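Local coordinates for rusticyanin (Thiobacillus ferrooxidans, PDB 2CAL), which carries electrons from cytochrome c552 to the A-type oxidase in iron respiration, using a single bound copper ion in the periplasm, at residues M17-T22 / V37-A42; I104-T108 / T122-W126. The protein carries 1 engineered substitution. The contacts are given in a common frame with arbitrary orientation. Where two conformers were deposited one is given. Residue numbers count along the deposited sequence, not the author numbering.

Contact 1: residues M17-T22 / V37-A42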
loop_
_atom_site.group_PDB
_atom_site.type_symbol
_atom_site.label_atom_id
_atom_site.label_comp_id
_atom_site.label_asym_id
_atom_site.label_seq_id
_atom_site.Cartn_x
_atom_site.Cartn_y
_atom_site.Cartn_z
ATOM N N MET A 17 11.818 -1.621 -8.045
ATOM C CA MET A 17 10.449 -1.187 -8.053
ATOM C C MET A 17 10.169 -0.082 -7.055
ATOM O O MET A 17 9.452 0.869 -7.326
ATOM C CB MET A 17 9.500 -2.399 -7.779
ATOM C CG MET A 17 9.495 -3.440 -8.882
ATOM S SD MET A 17 8.203 -4.703 -8.784
ATOM C CE MET A 17 8.849 -5.747 -7.502
ATOM N N LEU A 18 10.742 -0.123 -5.845
ATOM C CA LEU A 18 10.473 0.880 -4.837
ATOM C C LEU A 18 10.853 2.278 -5.308
ATOM O O LEU A 18 10.233 3.268 -4.917
ATOM C CB LEU A 18 11.254 0.558 -3.579
ATOM C CG LEU A 18 10.860 -0.698 -2.828
ATOM C CD1 LEU A 18 11.890 -1.003 -1.738
ATOM C CD2 LEU A 18 9.474 -0.520 -2.219
ATOM N N GLU A 19 11.925 2.308 -6.127
ATOM C CA GLU A 19 12.418 3.576 -6.683
ATOM C C GLU A 19 11.538 4.113 -7.814
ATOM O O GLU A 19 11.798 5.210 -8.363
ATOM C CB GLU A 19 13.860 3.323 -7.144
ATOM C CG GLU A 19 14.814 2.941 -6.022
ATOM C CD GLU A 19 16.184 2.466 -6.427
ATOM O OE1 GLU A 19 16.449 2.260 -7.624
ATOM O OE2 GLU A 19 17.081 2.263 -5.566
ATOM N N LYS A 20 10.452 3.462 -8.209
ATOM C CA LYS A 20 9.576 3.936 -9.271
ATOM C C LYS A 20 8.360 4.693 -8.710
ATOM O O LYS A 20 7.495 5.028 -9.547
ATOM C CB LYS A 20 9.066 2.775 -10.118
ATOM C CG LYS A 20 10.005 2.156 -11.120
ATOM C CD LYS A 20 11.398 2.621 -11.283
ATOM C CE LYS A 20 12.230 1.710 -12.169
ATOM N NZ LYS A 20 13.421 1.268 -11.388
ATOM N N ASP A 21 8.297 4.875 -7.397
ATOM C CA ASP A 21 7.258 5.729 -6.832
ATOM C C ASP A 21 7.495 7.157 -7.333
ATOM O O ASP A 21 8.553 7.747 -7.138
ATOM C CB ASP A 21 7.268 5.622 -5.326
ATOM C CG ASP A 21 6.164 6.430 -4.709
ATOM O OD1 ASP A 21 6.310 7.674 -4.542
ATOM O OD2 ASP A 21 5.060 5.848 -4.415
ATOM N N THR A 22 6.449 7.740 -7.928
ATOM C CA THR A 22 6.579 9.078 -8.537
ATOM C C THR A 22 6.188 10.204 -7.601
ATOM O O THR A 22 6.038 11.374 -8.048
ATOM C CB THR A 22 5.858 9.121 -9.888
ATOM O OG1 THR A 22 4.425 8.872 -9.691
ATOM C CG2 THR A 22 6.333 8.104 -10.905
ATOM N N VAL A 37 -0.234 8.374 -12.072
ATOM C CA VAL A 37 0.731 8.411 -10.970
ATOM C C VAL A 37 1.048 6.969 -10.547
ATOM O O VAL A 37 0.219 6.070 -10.738
ATOM C CB VAL A 37 0.253 9.286 -9.829
ATOM C CG1 VAL A 37 -0.148 10.665 -10.373
ATOM C CG2 VAL A 37 -0.939 8.649 -9.080
ATOM N N HIS A 38 2.243 6.779 -10.028
ATOM C CA HIS A 38 2.741 5.427 -9.711
ATOM C C HIS A 38 3.110 5.358 -8.251
ATOM O O HIS A 38 4.088 5.965 -7.822
ATOM C CB HIS A 38 3.925 5.115 -10.634
ATOM C CG HIS A 38 3.574 5.381 -12.078
ATOM N ND1 HIS A 38 3.151 4.388 -12.962
ATOM C CD2 HIS A 38 3.600 6.498 -12.828
ATOM C CE1 HIS A 38 2.899 4.907 -14.168
ATOM N NE2 HIS A 38 3.173 6.214 -14.093
ATOM N N VAL A 39 2.272 4.678 -7.471
ATOM C CA VAL A 39 2.441 4.473 -6.039
ATOM C C VAL A 39 3.106 3.104 -5.834
ATOM O O VAL A 39 2.529 2.105 -6.292
ATOM C CB VAL A 39 1.092 4.507 -5.333
ATOM C CG1 VAL A 39 1.275 4.221 -3.837
ATOM C CG2 VAL A 39 0.379 5.844 -5.547
ATOM N N VAL A 40 4.242 3.088 -5.153
ATOM C CA VAL A 40 4.863 1.767 -4.866
ATOM C C VAL A 40 4.949 1.651 -3.358
ATOM O O VAL A 40 5.684 2.369 -2.671
ATOM C CB VAL A 40 6.220 1.592 -5.567
ATOM C CG1 VAL A 40 6.716 0.164 -5.296
ATOM C CG2 VAL A 40 6.109 1.858 -7.064
ATOM N N ALA A 41 4.156 0.698 -2.840
ATOM C CA ALA A 41 4.059 0.455 -1.417
ATOM C C ALA A 41 4.599 -0.913 -1.032
ATOM O O ALA A 41 4.451 -1.862 -1.803
ATOM C CB ALA A 41 2.575 0.493 -0.996
ATOM N N ALA A 42 5.199 -0.975 0.140
ATOM C CA ALA A 42 5.700 -2.268 0.664
ATOM C C ALA A 42 5.251 -2.446 2.081
ATOM O O ALA A 42 5.089 -1.518 2.862
ATOM C CB ALA A 42 7.232 -2.281 0.654
HETATM O O HOH W 1 8.303 3.236 -2.640
#

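Contact 2: residues I104-T108 / T122-W126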
loop_
_atom_site.group_PDB
_atom_site.type_symbol
_atom_site.label_atom_id
_atom_site.label_comp_id
_atom_site.label_asym_id
_atom_site.label_seq_id
_atom_site.Cartn_x
_atom_site.Cartn_y
_atom_site.Cartn_z
ATOM N N ILE A 104 -14.422 -2.491 -0.236
ATOM C CA ILE A 104 -13.033 -2.203 -0.633
ATOM C C ILE A 104 -13.106 -1.692 -2.069
ATOM O O ILE A 104 -13.599 -2.354 -2.985
ATOM C CB ILE A 104 -12.124 -3.425 -0.469
ATOM C CG1 ILE A 104 -11.965 -3.843 0.993
ATOM C CG2 ILE A 104 -10.755 -3.137 -1.097
ATOM C CD1 ILE A 104 -11.475 -5.235 1.215
ATOM N N VAL A 105 -12.656 -0.441 -2.230
ATOM C CA VAL A 105 -12.831 0.196 -3.534
ATOM C C VAL A 105 -11.801 -0.264 -4.557
ATOM O O VAL A 105 -12.065 -0.219 -5.750
ATOM C CB VAL A 105 -12.867 1.726 -3.457
ATOM C CG1 VAL A 105 -14.006 2.186 -2.532
ATOM C CG2 VAL A 105 -11.558 2.340 -2.979
ATOM N N ALA A 106 -10.648 -0.673 -4.071
ATOM C CA ALA A 106 -9.581 -1.215 -4.898
ATOM C C ALA A 106 -8.577 -1.848 -3.921
ATOM O O ALA A 106 -8.425 -1.380 -2.807
ATOM C CB ALA A 106 -8.920 -0.142 -5.747
ATOM N N GLY A 107 -7.929 -2.925 -4.375
ATOM C CA GLY A 107 -6.935 -3.502 -3.480
ATOM C C GLY A 107 -6.701 -4.980 -3.734
ATOM O O GLY A 107 -7.225 -5.514 -4.712
ATOM N N THR A 108 -5.939 -5.555 -2.811
ATOM C CA THR A 108 -5.469 -6.925 -2.995
ATOM C C THR A 108 -6.087 -7.896 -1.980
ATOM O O THR A 108 -6.590 -7.511 -0.913
ATOM C CB THR A 108 -3.929 -6.968 -2.849
ATOM O OG1 THR A 108 -3.524 -6.886 -1.460
ATOM C CG2 THR A 108 -3.273 -5.779 -3.533
ATOM N N THR A 122 2.203 -7.391 -6.623
ATOM C CA THR A 122 1.113 -7.247 -7.597
ATOM C C THR A 122 0.927 -5.791 -7.980
ATOM O O THR A 122 1.442 -4.879 -7.322
ATOM C CB THR A 122 -0.180 -7.850 -7.024
ATOM O OG1 THR A 122 -1.138 -7.994 -8.106
ATOM C CG2 THR A 122 -0.815 -7.038 -5.944
ATOM N N ASP A 123 0.227 -5.615 -9.083
ATOM C CA ASP A 123 -0.113 -4.296 -9.607
ATOM C C ASP A 123 -1.624 -4.212 -9.796
ATOM O O ASP A 123 -2.223 -5.142 -10.324
ATOM C CB ASP A 123 0.595 -4.065 -10.928
ATOM C CG ASP A 123 2.043 -3.672 -10.769
ATOM O OD1 ASP A 123 2.291 -2.441 -10.604
ATOM O OD2 ASP A 123 2.857 -4.600 -10.831
ATOM N N PHE A 124 -2.190 -3.077 -9.439
ATOM C CA PHE A 124 -3.608 -2.819 -9.793
ATOM C C PHE A 124 -3.761 -1.325 -10.166
ATOM O O PHE A 124 -2.923 -0.514 -9.771
ATOM C CB PHE A 124 -4.551 -3.246 -8.700
ATOM C CG PHE A 124 -4.485 -2.502 -7.403
ATOM C CD1 PHE A 124 -5.194 -1.341 -7.194
ATOM C CD2 PHE A 124 -3.701 -2.961 -6.349
ATOM C CE1 PHE A 124 -5.110 -0.668 -5.982
ATOM C CE2 PHE A 124 -3.621 -2.281 -5.155
ATOM C CZ PHE A 124 -4.318 -1.115 -4.939
ATOM N N THR A 125 -4.832 -1.047 -10.878
ATOM C CA THR A 125 -5.141 0.346 -11.236
ATOM C C THR A 125 -6.363 0.814 -10.486
ATOM O O THR A 125 -7.227 0.033 -10.059
ATOM C CB THR A 125 -5.344 0.428 -12.738
ATOM O OG1 THR A 125 -5.240 1.794 -13.187
ATOM C CG2 THR A 125 -6.743 0.025 -13.195
ATOM N N TRP A 126 -6.501 2.113 -10.311
ATOM C CA TRP A 126 -7.497 2.749 -9.483
ATOM C C TRP A 126 -7.833 4.101 -10.062
ATOM O O TRP A 126 -6.936 4.879 -10.380
ATOM C CB TRP A 126 -6.985 2.859 -8.032
ATOM C CG TRP A 126 -7.888 3.471 -7.001
ATOM C CD1 TRP A 126 -9.262 3.277 -6.878
ATOM C CD2 TRP A 126 -7.512 4.356 -5.911
ATOM N NE1 TRP A 126 -9.716 3.998 -5.796
ATOM C CE2 TRP A 126 -8.679 4.678 -5.185
ATOM C CE3 TRP A 126 -6.300 4.930 -5.492
ATOM C CZ2 TRP A 126 -8.648 5.518 -4.094
ATOM C CZ3 TRP A 126 -6.280 5.765 -4.410
ATOM C CH2 TRP A 126 -7.445 6.055 -3.719
#

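Contact 1: residues M17-T22 / V37-A42
Three hydrogen bonds, all nearly straight, hold the chain that leaves helix 11-18 against strand 36-43, and they illustrate how such a helix exit can pair with a strand of the sheet through side chains as well as backbone. T22 grips H38 twice: its N donates to H38 O at 3.0 Å, and its OG1 accepts from H38 N, also at 3.0 Å. Two residues along, V40 N donates to D21 OD2 at 3.0 Å, so a carboxylate stands where a neighbouring strand would offer a carbonyl. D21 has further partners, with OD2 also bonded to Y32 and OD1 to H56 and to G23 N. The CA of D21 adds a CH···O contact to H38 O at 3.3 Å. In the cupredoxin sandwich, strand 36-43 already pairs with 70-77 along V37, V39 and A41; the alternate residues H38 and V40 here meet the 17-22 segment. That segment approaches by way of a type I turn from L18 to D21, and a water lying 3.0 Å from L18 O and 2.8 Å from V40 O donates to both. Beneath the turn, V40 points toward the segment, its CG1 3.5 Å from M17 O and its CG2 4.0 Å from K20 C. L18 adds apolar packing, its CD2 lying 4.2 Å from V40 CG1 and 4.0 Å from A42 CB.

Contact 2: residues I104-T108 / T122-W126
Packing alone joins these nearly antiparallel segments: the CA atoms of A106 and W126 are 6.4 Å apart, those of T108 and T122 8.0 Å. The large bump is the F124 ring, which rises from its strand against the backbone of G107: the glycine CA sits over one ring face, 4.1 Å from the centroid, in a CH-pi contact. At G107's backbone angles a CB would collide with the preceding carbonyl oxygen. In this cupredoxin sandwich, strand 119-126 belongs to one sheet, whereas 104-108 turns a corner at A106 and hydrogen-bonds through its backbone to I88 (V105, A106) and F86 (T108), so the side chains fill the gap between them. A106 is the smaller knob, its CB wedged between the two aromatics, 3.9 Å from F124 CE1 and 3.6 Å from W126 CD1. Just before the corner, V105 CG2 touches the indole, 3.8 Å from W126 NE1. At the other end, T108 CG2 occupies the notch between T122 CG2 (3.7 Å) and F124 CE2 (3.9 Å).

The two contacts follow one another along the chain, contact 1 being complete before contact 2 begins, and their centres are 14 Å apart, with nearest atoms about 6 Å from each other and no touch. Both reach the same mixed sheet, in which strand 70-77 lies between 36-43 of contact 1 and 119-126 of contact 2. Each therefore adds chain beside one of the two strands that flank 70-77 in this sheet of the copper-binding domain: a helix exit in one case, a cornering chain in the other. The copper, held by H84, C137 and M147, lies near but touches neither: it is about 11 Å from the side chain of A42 and about 9 Å from that of T108.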